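PDB 2H1C: trafficking protein B from Neisseria gonorrhoeae, which serves as the toxin of a type II toxin-antitoxin system, a PIN-domain protein expected to be a magnesium-dependent ribonuclease, and with its antitoxin FitA binds their own promoter. Local coordinates for residues M1-S10 / D32-L43; K98-A108 / G124-A132. All coordinates share one frame; numbering follows the deposited sequence.

Contact 1. Residues M1-S10 / D32-L43. With MG (magnesium ion), chain H.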
loop_
_atom_site.group_PDB
_atom_site.type_symbol
_atom_site.label_atom_id
_atom_site.label_comp_id
_atom_site.label_asym_id
_atom_site.label_seq_id
_atom_site.Cartn_x
_atom_site.Cartn_y
_atom_site.Cartn_z
ATOM N N MET A 1 14.304 3.817 -16.823
ATOM C CA MET A 1 12.828 3.570 -16.766
ATOM C C MET A 1 12.343 4.484 -15.641
ATOM O O MET A 1 13.090 4.743 -14.693
ATOM C CB MET A 1 12.525 2.107 -16.407
ATOM C CG MET A 1 13.084 1.031 -17.345
ATOM S SD MET A 1 12.076 0.695 -18.807
ATOM C CE MET A 1 13.017 1.595 -20.008
ATOM N N ILE A 2 11.105 4.960 -15.745
ATOM C CA ILE A 2 10.534 5.890 -14.775
ATOM C C ILE A 2 9.264 5.400 -14.076
ATOM O O ILE A 2 8.429 4.739 -14.690
ATOM C CB ILE A 2 10.191 7.242 -15.473
ATOM C CG1 ILE A 2 11.475 8.013 -15.797
ATOM C CG2 ILE A 2 9.281 8.099 -14.582
ATOM C CD1 ILE A 2 12.234 8.478 -14.573
ATOM N N LEU A 3 9.150 5.727 -12.788
ATOM C CA LEU A 3 7.964 5.427 -11.986
ATOM C C LEU A 3 7.434 6.813 -11.619
ATOM O O LEU A 3 8.081 7.549 -10.869
ATOM C CB LEU A 3 8.312 4.664 -10.696
ATOM C CG LEU A 3 7.066 4.217 -9.891
ATOM C CD1 LEU A 3 6.268 3.191 -10.707
ATOM C CD2 LEU A 3 7.491 3.615 -8.549
ATOM N N LEU A 4 6.283 7.199 -12.161
ATOM C CA LEU A 4 5.739 8.533 -11.873
ATOM C C LEU A 4 4.994 8.570 -10.546
ATOM O O LEU A 4 4.084 7.778 -10.343
ATOM C CB LEU A 4 4.752 8.956 -12.957
ATOM C CG LEU A 4 5.186 9.145 -14.406
ATOM C CD1 LEU A 4 3.955 9.560 -15.213
ATOM C CD2 LEU A 4 6.289 10.198 -14.495
ATOM N N ASP A 5 5.367 9.504 -9.672
ATOM C CA ASP A 5 4.739 9.678 -8.351
ATOM C C ASP A 5 3.456 10.477 -8.605
ATOM O O ASP A 5 3.326 11.150 -9.628
ATOM C CB ASP A 5 5.712 10.459 -7.435
ATOM C CG ASP A 5 5.359 10.381 -5.938
ATOM O OD1 ASP A 5 4.643 9.452 -5.509
ATOM O OD2 ASP A 5 5.838 11.260 -5.173
ATOM N N THR A 6 2.518 10.431 -7.668
ATOM C CA THR A 6 1.250 11.131 -7.835
ATOM C C THR A 6 1.338 12.623 -8.154
ATOM O O THR A 6 0.577 13.129 -8.978
ATOM C CB THR A 6 0.387 10.969 -6.574
ATOM O OG1 THR A 6 0.238 9.575 -6.296
ATOM C CG2 THR A 6 -0.976 11.595 -6.766
ATOM N N ASN A 7 2.261 13.330 -7.509
ATOM C CA ASN A 7 2.351 14.768 -7.723
ATOM C C ASN A 7 2.812 15.164 -9.121
ATOM O O ASN A 7 2.574 16.292 -9.551
ATOM C CB ASN A 7 3.252 15.405 -6.659
ATOM C CG ASN A 7 4.674 14.867 -6.698
ATOM O OD1 ASN A 7 5.397 15.053 -7.677
ATOM N ND2 ASN A 7 5.077 14.193 -5.630
ATOM N N VAL A 8 3.448 14.242 -9.834
ATOM C CA VAL A 8 3.918 14.534 -11.184
ATOM C C VAL A 8 2.813 14.264 -12.204
ATOM O O VAL A 8 2.505 15.120 -13.028
ATOM C CB VAL A 8 5.186 13.707 -11.505
ATOM C CG1 VAL A 8 5.567 13.859 -12.973
ATOM C CG2 VAL A 8 6.331 14.183 -10.620
ATOM N N ILE A 9 2.180 13.099 -12.140
ATOM C CA ILE A 9 1.128 12.821 -13.098
ATOM C C ILE A 9 -0.061 13.767 -12.890
ATOM O O ILE A 9 -0.788 14.058 -13.833
ATOM C CB ILE A 9 0.688 11.318 -13.043
ATOM C CG1 ILE A 9 -0.347 11.044 -14.145
ATOM C CG2 ILE A 9 0.160 10.966 -11.663
ATOM C CD1 ILE A 9 -0.768 9.601 -14.248
ATOM N N SER A 10 -0.229 14.283 -11.672
ATOM C CA SER A 10 -1.332 15.205 -11.368
ATOM C C SER A 10 -1.074 16.657 -11.795
ATOM O O SER A 10 -2.010 17.432 -11.972
ATOM C CB SER A 10 -1.630 15.209 -9.861
ATOM O OG SER A 10 -1.920 13.907 -9.382
ATOM N N ASP A 32 8.317 3.182 -21.411
ATOM C CA ASP A 32 9.318 3.208 -20.354
ATOM C C ASP A 32 8.805 3.903 -19.091
ATOM O O ASP A 32 9.577 4.156 -18.165
ATOM C CB ASP A 32 10.586 3.941 -20.839
ATOM C CG ASP A 32 11.243 3.265 -22.045
ATOM O OD1 ASP A 32 10.769 2.194 -22.487
ATOM O OD2 ASP A 32 12.245 3.819 -22.552
ATOM N N VAL A 33 7.509 4.220 -19.060
ATOM C CA VAL A 33 6.939 4.904 -17.903
ATOM C C VAL A 33 5.937 4.009 -17.184
ATOM O O VAL A 33 5.027 3.458 -17.805
ATOM C CB VAL A 33 6.263 6.219 -18.328
ATOM C CG1 VAL A 33 5.804 6.987 -17.096
ATOM C CG2 VAL A 33 7.250 7.068 -19.134
ATOM N N TYR A 34 6.109 3.872 -15.870
ATOM C CA TYR A 34 5.249 3.017 -15.043
ATOM C C TYR A 34 4.503 3.770 -13.931
ATOM O O TYR A 34 4.861 4.897 -13.561
ATOM C CB TYR A 34 6.101 1.936 -14.368
ATOM C CG TYR A 34 6.775 0.985 -15.328
ATOM C CD1 TYR A 34 7.877 1.392 -16.091
ATOM C CD2 TYR A 34 6.262 -0.294 -15.530
ATOM C CE1 TYR A 34 8.447 0.549 -17.038
ATOM C CE2 TYR A 34 6.821 -1.158 -16.486
ATOM C CZ TYR A 34 7.911 -0.724 -17.237
ATOM O OH TYR A 34 8.443 -1.550 -18.209
ATOM N N LEU A 35 3.460 3.131 -13.398
ATOM C CA LEU A 35 2.699 3.685 -12.281
ATOM C C LEU A 35 2.575 2.584 -11.227
ATOM O O LEU A 35 2.421 1.408 -11.573
ATOM C CB LEU A 35 1.282 4.090 -12.707
ATOM C CG LEU A 35 1.061 5.263 -13.655
ATOM C CD1 LEU A 35 -0.439 5.408 -13.931
ATOM C CD2 LEU A 35 1.600 6.545 -13.028
ATOM N N SER A 36 2.661 2.955 -9.957
ATOM C CA SER A 36 2.465 1.980 -8.888
ATOM C C SER A 36 0.964 1.892 -8.687
ATOM O O SER A 36 0.255 2.891 -8.852
ATOM C CB SER A 36 3.089 2.461 -7.578
ATOM O OG SER A 36 2.479 1.798 -6.470
ATOM N N ALA A 37 0.474 0.712 -8.321
ATOM C CA ALA A 37 -0.941 0.557 -8.056
ATOM C C ALA A 37 -1.345 1.519 -6.915
ATOM O O ALA A 37 -2.494 1.933 -6.818
ATOM C CB ALA A 37 -1.237 -0.901 -7.668
ATOM N N ILE A 38 -0.390 1.869 -6.056
ATOM C CA ILE A 38 -0.639 2.804 -4.942
ATOM C C ILE A 38 -1.003 4.201 -5.485
ATOM O O ILE A 38 -1.914 4.861 -4.981
ATOM C CB ILE A 38 0.624 2.939 -4.022
ATOM C CG1 ILE A 38 0.887 1.608 -3.293
ATOM C CG2 ILE A 38 0.433 4.080 -3.021
ATOM C CD1 ILE A 38 -0.190 1.207 -2.291
ATOM N N THR A 39 -0.269 4.650 -6.505
ATOM C CA THR A 39 -0.512 5.946 -7.140
ATOM C C THR A 39 -1.864 5.928 -7.859
ATOM O O THR A 39 -2.611 6.903 -7.816
ATOM C CB THR A 39 0.631 6.272 -8.131
ATOM O OG1 THR A 39 1.861 6.296 -7.403
ATOM C CG2 THR A 39 0.416 7.612 -8.803
ATOM N N VAL A 40 -2.191 4.811 -8.507
ATOM C CA VAL A 40 -3.467 4.707 -9.203
ATOM C C VAL A 40 -4.582 4.813 -8.161
ATOM O O VAL A 40 -5.605 5.461 -8.399
ATOM C CB VAL A 40 -3.590 3.367 -9.980
ATOM C CG1 VAL A 40 -4.978 3.238 -10.585
ATOM C CG2 VAL A 40 -2.533 3.315 -11.109
ATOM N N ALA A 41 -4.384 4.197 -6.996
ATOM C CA ALA A 41 -5.406 4.269 -5.944
ATOM C C ALA A 41 -5.586 5.714 -5.467
ATOM O O ALA A 41 -6.716 6.168 -5.225
ATOM C CB ALA A 41 -5.009 3.401 -4.770
ATOM N N GLU A 42 -4.475 6.426 -5.298
ATOM C CA GLU A 42 -4.544 7.811 -4.834
ATOM C C GLU A 42 -5.173 8.715 -5.886
ATOM O O GLU A 42 -5.924 9.631 -5.541
ATOM C CB GLU A 42 -3.155 8.337 -4.457
ATOM C CG GLU A 42 -2.414 7.450 -3.460
ATOM C CD GLU A 42 -1.049 7.998 -3.079
ATOM O OE1 GLU A 42 -0.429 8.684 -3.932
ATOM O OE2 GLU A 42 -0.589 7.726 -1.939
ATOM N N LEU A 43 -4.865 8.476 -7.164
ATOM C CA LEU A 43 -5.471 9.269 -8.236
ATOM C C LEU A 43 -6.976 9.023 -8.243
ATOM O O LEU A 43 -7.769 9.967 -8.294
ATOM C CB LEU A 43 -4.889 8.887 -9.604
ATOM C CG LEU A 43 -3.430 9.294 -9.778
ATOM C CD1 LEU A 43 -2.844 8.693 -11.055
ATOM C CD2 LEU A 43 -3.361 10.811 -9.804
HETATM MG MG MG H . 3.306 -0.637 -6.123
#

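Contact 2. Residues K98-A108 / G124-A132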
loop_
_atom_site.group_PDB
_atom_site.type_symbol
_atom_site.label_atom_id
_atom_site.label_comp_id
_atom_site.label_asym_id
_atom_site.label_seq_id
_atom_site.Cartn_x
_atom_site.Cartn_y
_atom_site.Cartn_z
ATOM N N LYS A 98 16.785 9.088 9.237
ATOM C CA LYS A 98 16.180 9.591 8.005
ATOM C C LYS A 98 14.670 9.415 8.106
ATOM O O LYS A 98 14.185 8.535 8.814
ATOM C CB LYS A 98 16.713 8.823 6.790
ATOM C CG LYS A 98 18.233 8.776 6.687
ATOM C CD LYS A 98 18.695 7.984 5.463
ATOM C CE LYS A 98 20.192 7.660 5.530
ATOM N NZ LYS A 98 21.051 8.870 5.708
ATOM N N GLU A 99 13.927 10.241 7.380
ATOM C CA GLU A 99 12.474 10.178 7.421
ATOM C C GLU A 99 11.822 9.711 6.121
ATOM O O GLU A 99 12.064 10.277 5.051
ATOM C CB GLU A 99 11.924 11.552 7.816
ATOM C CG GLU A 99 12.485 12.692 6.980
ATOM C CD GLU A 99 12.399 14.031 7.691
ATOM O OE1 GLU A 99 13.028 14.172 8.766
ATOM O OE2 GLU A 99 11.706 14.939 7.180
ATOM N N ILE A 100 11.007 8.663 6.231
ATOM C CA ILE A 100 10.275 8.103 5.097
ATOM C C ILE A 100 8.893 7.660 5.590
ATOM O O ILE A 100 8.782 6.773 6.438
ATOM C CB ILE A 100 10.983 6.862 4.489
ATOM C CG1 ILE A 100 12.408 7.217 4.075
ATOM C CG2 ILE A 100 10.200 6.353 3.281
ATOM C CD1 ILE A 100 13.188 6.064 3.485
ATOM N N ALA A 101 7.849 8.281 5.055
ATOM C CA ALA A 101 6.478 7.949 5.421
ATOM C C ALA A 101 6.073 6.664 4.705
ATOM O O ALA A 101 6.680 6.294 3.694
ATOM C CB ALA A 101 5.543 9.089 5.026
ATOM N N ALA A 102 5.052 5.981 5.219
ATOM C CA ALA A 102 4.596 4.726 4.611
ATOM C C ALA A 102 4.296 4.857 3.112
ATOM O O ALA A 102 4.799 4.074 2.302
ATOM C CB ALA A 102 3.352 4.206 5.350
ATOM N N ALA A 103 3.470 5.840 2.762
ATOM C CA ALA A 103 3.074 6.093 1.377
ATOM C C ALA A 103 4.271 6.225 0.441
ATOM O O ALA A 103 4.306 5.600 -0.624
ATOM C CB ALA A 103 2.223 7.361 1.297
ATOM N N ASP A 104 5.245 7.038 0.832
ATOM C CA ASP A 104 6.433 7.234 0.008
ATOM C C ASP A 104 7.239 5.946 0.002
ATOM O O ASP A 104 7.840 5.583 -1.002
ATOM C CB ASP A 104 7.275 8.394 0.554
ATOM C CG ASP A 104 6.622 9.750 0.317
ATOM O OD1 ASP A 104 6.995 10.727 0.999
ATOM O OD2 ASP A 104 5.740 9.844 -0.562
ATOM N N GLY A 105 7.233 5.245 1.133
ATOM C CA GLY A 105 7.951 3.993 1.220
ATOM C C GLY A 105 7.434 2.970 0.222
ATOM O O GLY A 105 8.221 2.233 -0.362
ATOM N N TYR A 106 6.117 2.898 0.033
ATOM C CA TYR A 106 5.547 1.927 -0.916
ATOM C C TYR A 106 6.039 2.185 -2.334
ATOM O O TYR A 106 6.395 1.257 -3.070
ATOM C CB TYR A 106 4.022 2.002 -0.925
ATOM C CG TYR A 106 3.389 1.580 0.370
ATOM C CD1 TYR A 106 2.213 2.175 0.811
ATOM C CD2 TYR A 106 3.974 0.593 1.164
ATOM C CE1 TYR A 106 1.628 1.798 2.022
ATOM C CE2 TYR A 106 3.398 0.207 2.377
ATOM C CZ TYR A 106 2.227 0.818 2.798
ATOM O OH TYR A 106 1.668 0.457 4.007
ATOM N N ILE A 107 6.034 3.459 -2.712
ATOM C CA ILE A 107 6.470 3.866 -4.037
ATOM C C ILE A 107 7.953 3.621 -4.201
ATOM O O ILE A 107 8.374 3.065 -5.209
ATOM C CB ILE A 107 6.140 5.342 -4.282
ATOM C CG1 ILE A 107 4.620 5.533 -4.208
ATOM C CG2 ILE A 107 6.631 5.768 -5.654
ATOM C CD1 ILE A 107 4.166 6.951 -4.378
ATOM N N ALA A 108 8.746 4.002 -3.204
ATOM C CA ALA A 108 10.179 3.801 -3.301
ATOM C C ALA A 108 10.544 2.323 -3.436
ATOM O O ALA A 108 11.404 1.965 -4.242
ATOM C CB ALA A 108 10.886 4.431 -2.104
ATOM N N GLY A 124 12.889 14.231 -0.976
ATOM C CA GLY A 124 13.374 13.897 0.353
ATOM C C GLY A 124 13.350 12.438 0.771
ATOM O O GLY A 124 14.397 11.823 0.972
ATOM N N SER A 125 12.160 11.867 0.898
ATOM C CA SER A 125 12.035 10.477 1.324
ATOM C C SER A 125 12.740 9.486 0.408
ATOM O O SER A 125 13.287 8.485 0.872
ATOM C CB SER A 125 10.558 10.090 1.430
ATOM O OG SER A 125 9.843 11.042 2.190
ATOM N N PHE A 126 12.743 9.761 -0.892
ATOM C CA PHE A 126 13.357 8.835 -1.824
ATOM C C PHE A 126 14.872 8.826 -1.753
ATOM O O PHE A 126 15.508 7.804 -2.009
ATOM C CB PHE A 126 12.851 9.121 -3.235
ATOM C CG PHE A 126 11.359 9.014 -3.357
ATOM C CD1 PHE A 126 10.553 10.140 -3.220
ATOM C CD2 PHE A 126 10.752 7.773 -3.552
ATOM C CE1 PHE A 126 9.160 10.040 -3.267
ATOM C CE2 PHE A 126 9.358 7.654 -3.601
ATOM C CZ PHE A 126 8.561 8.793 -3.458
ATOM N N PHE A 127 15.459 9.958 -1.387
ATOM C CA PHE A 127 16.904 10.010 -1.257
ATOM C C PHE A 127 17.291 9.104 -0.091
ATOM O O PHE A 127 18.259 8.348 -0.170
ATOM C CB PHE A 127 17.363 11.443 -0.995
ATOM C CG PHE A 127 17.564 12.247 -2.244
ATOM C CD1 PHE A 127 18.354 11.751 -3.276
ATOM C CD2 PHE A 127 17.004 13.513 -2.376
ATOM C CE1 PHE A 127 18.589 12.505 -4.418
ATOM C CE2 PHE A 127 17.234 14.277 -3.519
ATOM C CZ PHE A 127 18.028 13.770 -4.539
ATOM N N ALA A 128 16.506 9.166 0.982
ATOM C CA ALA A 128 16.753 8.349 2.165
ATOM C C ALA A 128 16.518 6.863 1.886
ATOM O O ALA A 128 17.073 5.995 2.564
ATOM C CB ALA A 128 15.869 8.820 3.313
ATOM N N ALA A 129 15.697 6.572 0.883
ATOM C CA ALA A 129 15.405 5.191 0.508
ATOM C C ALA A 129 16.509 4.664 -0.410
ATOM O O ALA A 129 16.503 3.495 -0.795
ATOM C CB ALA A 129 14.052 5.113 -0.200
ATOM N N ASP A 130 17.460 5.528 -0.754
ATOM C CA ASP A 130 18.554 5.132 -1.636
ATOM C C ASP A 130 18.030 4.658 -2.991
ATOM O O ASP A 130 18.513 3.669 -3.552
ATOM C CB ASP A 130 19.388 4.019 -0.986
ATOM C CG ASP A 130 20.364 4.548 0.055
ATOM O OD1 ASP A 130 21.320 5.261 -0.333
ATOM O OD2 ASP A 130 20.178 4.249 1.260
ATOM N N VAL A 131 17.020 5.353 -3.508
ATOM C CA VAL A 131 16.457 5.006 -4.809
ATOM C C VAL A 131 16.684 6.200 -5.729
ATOM O O VAL A 131 16.647 7.342 -5.278
ATOM C CB VAL A 131 14.935 4.699 -4.714
ATOM C CG1 VAL A 131 14.367 4.433 -6.090
ATOM C CG2 VAL A 131 14.711 3.482 -3.829
ATOM N N ALA A 132 16.942 5.939 -7.007
ATOM C CA ALA A 132 17.174 7.030 -7.956
ATOM C C ALA A 132 15.925 7.901 -8.063
ATOM O O ALA A 132 14.795 7.397 -8.039
ATOM C CB ALA A 132 17.529 6.470 -9.313
HETATM O O HOH W 1 7.779 10.537 3.608
#

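Contact 1. Residues M1-S10 / D32-L43
Ile2 and Leu3 lie in parallel register with Val33 and Tyr34, and backbone hydrogen bonds join the two strands. Ile2 N donates to Asp32 O, Tyr34 N to Ile2 O at 2.7 Å, and Leu4 N to Tyr34 O, so Ile2 and Tyr34 each use both backbone polar groups.

Apolar side chains, suited to a buried sheet, fill in around this ladder. Leu4 sets CG against Val33 CG1 (3.5 Å), while Leu3 CD1 lies 3.9 Å from Tyr34 CB. At the more exposed end, Met1 brings its sulfur to the edge of the Tyr34 ring, SD 4.0 Å from CE1, a Met-aromatic contact.

These are neighbouring strands of the parallel sheet of the PIN domain, and each runs straight into a helix, 6-9 and 37-48. Asp5, a predicted magnesium ligand, stands at the turn between strand 2-4 and helix 6-9, its OD2 hydrogen-bonded to Thr120. Ser36 occupies the N-cap of the other helix: OG, anti to its backbone N (chi1 158°), accepts from Ile38 N and also binds a magnesium ion at 2.6 Å, a double role open to a small hydroxyl side chain.

Between the helices the polar link is Thr6 OG1 to Glu42 OE1, a 2.6 Å hydrogen bond that meets the carboxylate oxygen nearly head-on along its C-O bond. The extended Glu42 chain carries its carboxylate across to the threonine. Beta-branched Thr39 lays its methyl CG2 against Thr6 OG1. Nearby, Leu43 spreads its two methyls over Ile9 CG2 (3.8 Å from CD1) and Thr6 CG2; the bound peptide packs on Leu4, Thr6, Ile9 and Ser10.

Contact 2. Residues K98-A108 / G124-A132
Phe126 projects from helix 124-128 as the main bump, and helix 102-108 receives its ring beside Asp104, Ile107 and Ala108. Ala108 is small enough to let the ring close in, its CB 3.6 Å from Phe126 CD2; Ile107 CG2 lies 3.9 Å from CE2. The same alanine methyl also meets Ala129 CB at 3.8 Å, so one short side chain touches both a ring and a second methyl.

A bump in the other direction comes from Ile100. Its extended arm (chi2 179°) takes CD1 to Ala128 and Ala129, the methyl standing 3.8 Å from Ala128 CB, and the small alanines at the end of the helix keep the surface low. The aliphatic part of Lys98 lies along Ala128, its CB and CD both reaching the alanine methyl.

At the polar margin a water bridges the segments: it accepts from Ala101 N, donates to Asp104 OD1 at 2.7 Å and hydrogen-bonds Ser125 OG. Asp104 is a predicted magnesium ligand, and this water probably helps to position its carboxylate.

The axes of the short helix segments cross at -56° and come within 9.6 Å of each other, and the second ends in a Schellman motif at Asp130. Ile89 and Ala93 of helix 80-94 pack on Ile100, while Val133 of strand 133-134 lies against Phe126.

Overall arrangement
The chain opens with strand 2-4, the middle strand of the sheet, and passes through helix 19-27 before contact 1 closes the first loop at strand 33-36 and helix 37-48. Helices 53-67 and 80-94 and edge strand 75-76 follow. Contact 2 then closes a separate, later loop, which holds the rest of helix 102-114 and strand 117-119. The two loops are in series, neither nesting nor crossing. The centres of the two contacts lie about 15 Å apart, yet the contacts touch: Ile107 packs on Leu3 and Thr39, and Tyr106 on Ile38. Contact 1 thus joins central strands and their helices, and contact 2 the helices toward edge strand 133-134, bringing the side chains of predicted magnesium ligands Asp5 and Asp104 within about 5 Å at their nearest atoms.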